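Long-range contact in putative PLP-dependent aminotransferase (Bacillus cereus ATCC 10987, PDB 3JU7), which probably acts as a pyridoxal-phosphate-dependent aminotransferase of the DegT/DnrJ/EryC1/StrS family: residues A[160-165]-A[183-188]. Sequence-based numbering, arbitrary orientation.
Sequences VDAAPG and IIYSFH
Val160 and Asp161 pair in parallel with Ile183 and Ile184 beside the pyridoxal phosphate site, where the C-terminal ends of strands 159-161 and 182-186 lie side by side in the central sheet. Ile184 N gives a nearly straight bond to Val160 O (2.9 Å, N-H...O 176°), and Ile184 O receives Ala162 N at 2.9 Å. A type I turn runs from Ala162 to Gly165, and Ala163 O, within the turn, accepts Ser186 N at 2.9 Å, on a lone pair in the carbonyl plane. A water lies within hydrogen-bonding distance of Ala163 O and Ser186 O, linking the two backbones.

Such an arrangement belongs to the large domain of fold-type I PLP enzymes, in which a strand-end aspartate meets the pyridine nitrogen. Here Asp161 OD2 is hydrogen-bonded to N1 of the modified lysine LLP at position 191 and to Thr91 OG1. Its other oxygen, OD1, accepts Ala163 N at 2.9 Å in an Asx turn, which holds the carboxylate to the turn backbone.

The turn also packs against the sheet side chains. Ala162 CB lies 3.7 Å from Ile183 CG2, the branch set anti to the backbone N, and that methyl in turn sits over the rim of one face of the Tyr185 ring. CD1 of the ring meets Ala162 O obliquely at 3.5 Å, while Tyr185 OH is hydrogen-bonded to Tyr175 O. On the other side of the sheet, Ile184 packs on Ala62 and Leu66 of helix 62-73. Ser186 OG, anti to its own backbone N (chi1 178°), accepts His188 N in an ST turn and bonds to the cofactor phosphate oxygen OP3.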
loop_
_atom_site.group_PDB
_atom_site.type_symbol
_atom_site.label_atom_id
_atom_site.label_comp_id
_atom_site.label_asym_id
_atom_site.label_seq_id
_atom_site.Cartn_x
_atom_site.Cartn_y
_atom_site.Cartn_z
ATOM N N VAL A 160 5.023 16.147 8.047
ATOM C CA VAL A 160 3.708 16.675 8.462
ATOM C C VAL A 160 2.590 15.798 7.922
ATOM O O VAL A 160 2.494 15.603 6.690
ATOM C CB VAL A 160 3.506 18.101 7.939
ATOM C CG1 VAL A 160 2.073 18.593 8.225
ATOM C CG2 VAL A 160 4.580 19.040 8.522
ATOM N N ASP A 161 1.811 15.211 8.838
ATOM C CA ASP A 161 0.561 14.527 8.485
ATOM C C ASP A 161 -0.544 15.565 8.241
ATOM O O ASP A 161 -1.117 16.122 9.161
ATOM C CB ASP A 161 0.147 13.543 9.585
ATOM C CG ASP A 161 -1.076 12.708 9.221
ATOM O OD1 ASP A 161 -1.861 13.107 8.334
ATOM O OD2 ASP A 161 -1.289 11.650 9.862
ATOM N N ALA A 162 -0.827 15.802 6.974
ATOM C CA ALA A 162 -1.879 16.686 6.527
ATOM C C ALA A 162 -2.870 15.841 5.726
ATOM O O ALA A 162 -3.381 16.283 4.706
ATOM C CB ALA A 162 -1.277 17.819 5.657
ATOM N N ALA A 163 -3.102 14.611 6.188
ATOM C CA ALA A 163 -3.926 13.624 5.468
ATOM C C ALA A 163 -5.218 14.198 4.923
ATOM O O ALA A 163 -5.538 13.975 3.769
ATOM C CB ALA A 163 -4.214 12.381 6.349
ATOM N N PRO A 164 -5.960 14.980 5.734
ATOM C CA PRO A 164 -7.224 15.487 5.199
ATOM C C PRO A 164 -7.213 16.885 4.563
ATOM O O PRO A 164 -8.276 17.447 4.308
ATOM C CB PRO A 164 -8.142 15.470 6.425
ATOM C CG PRO A 164 -7.265 15.523 7.595
ATOM C CD PRO A 164 -5.884 15.116 7.207
ATOM N N GLY A 165 -6.040 17.422 4.277
ATOM C CA GLY A 165 -5.916 18.840 3.960
ATOM C C GLY A 165 -5.540 19.156 2.540
ATOM O O GLY A 165 -5.227 20.289 2.268
ATOM N N ILE A 183 5.345 16.691 3.419
ATOM C CA ILE A 183 3.922 16.762 3.745
ATOM C C ILE A 183 3.211 15.573 3.091
ATOM O O ILE A 183 3.376 15.312 1.899
ATOM C CB ILE A 183 3.311 18.112 3.299
ATOM C CG1 ILE A 183 4.270 19.247 3.747
ATOM C CG2 ILE A 183 1.925 18.238 3.825
ATOM C CD1 ILE A 183 3.699 20.497 4.235
ATOM N N ILE A 184 2.454 14.845 3.899
ATOM C CA ILE A 184 1.647 13.727 3.453
ATOM C C ILE A 184 0.159 14.118 3.405
ATOM O O ILE A 184 -0.374 14.713 4.319
ATOM C CB ILE A 184 1.783 12.507 4.395
ATOM C CG1 ILE A 184 3.270 12.176 4.719
ATOM C CG2 ILE A 184 1.063 11.330 3.796
ATOM C CD1 ILE A 184 4.281 12.404 3.561
ATOM N N TYR A 185 -0.487 13.802 2.291
ATOM C CA TYR A 185 -1.880 14.052 2.102
ATOM C C TYR A 185 -2.519 12.763 1.635
ATOM O O TYR A 185 -1.877 11.923 0.963
ATOM C CB TYR A 185 -2.142 15.092 0.994
ATOM C CG TYR A 185 -1.430 16.402 1.064
ATOM C CD1 TYR A 185 -1.990 17.514 1.693
ATOM C CD2 TYR A 185 -0.229 16.587 0.365
ATOM C CE1 TYR A 185 -1.296 18.791 1.717
ATOM C CE2 TYR A 185 0.446 17.808 0.377
ATOM C CZ TYR A 185 -0.069 18.919 1.054
ATOM O OH TYR A 185 0.652 20.138 0.996
ATOM N N SER A 186 -3.809 12.653 1.911
ATOM C CA SER A 186 -4.588 11.484 1.544
ATOM C C SER A 186 -5.612 11.787 0.453
ATOM O O SER A 186 -6.179 12.869 0.417
ATOM C CB SER A 186 -5.295 10.915 2.778
ATOM O OG SER A 186 -6.091 9.802 2.425
ATOM N N PHE A 187 -5.834 10.811 -0.430
ATOM C CA PHE A 187 -6.905 10.852 -1.408
ATOM C C PHE A 187 -7.948 9.731 -1.116
ATOM O O PHE A 187 -8.678 9.274 -2.000
ATOM C CB PHE A 187 -6.357 10.669 -2.820
ATOM C CG PHE A 187 -5.320 11.685 -3.264
ATOM C CD1 PHE A 187 -5.402 13.036 -2.934
ATOM C CD2 PHE A 187 -4.292 11.281 -4.120
ATOM C CE1 PHE A 187 -4.449 13.951 -3.405
ATOM C CE2 PHE A 187 -3.335 12.204 -4.605
ATOM C CZ PHE A 187 -3.431 13.542 -4.256
ATOM N N HIS A 188 -8.033 9.268 0.130
ATOM C CA HIS A 188 -9.060 8.293 0.469
ATOM C C HIS A 188 -10.437 8.856 0.109
ATOM O O HIS A 188 -10.653 10.076 0.171
ATOM C CB HIS A 188 -8.999 7.958 1.947
ATOM C CG HIS A 188 -9.811 6.771 2.345
ATOM N ND1 HIS A 188 -11.059 6.881 2.922
ATOM C CD2 HIS A 188 -9.528 5.442 2.313
ATOM C CE1 HIS A 188 -11.516 5.670 3.215
ATOM N NE2 HIS A 188 -10.605 4.779 2.859
HETATM O O HOH W 1 -6.570 15.414 1.550
#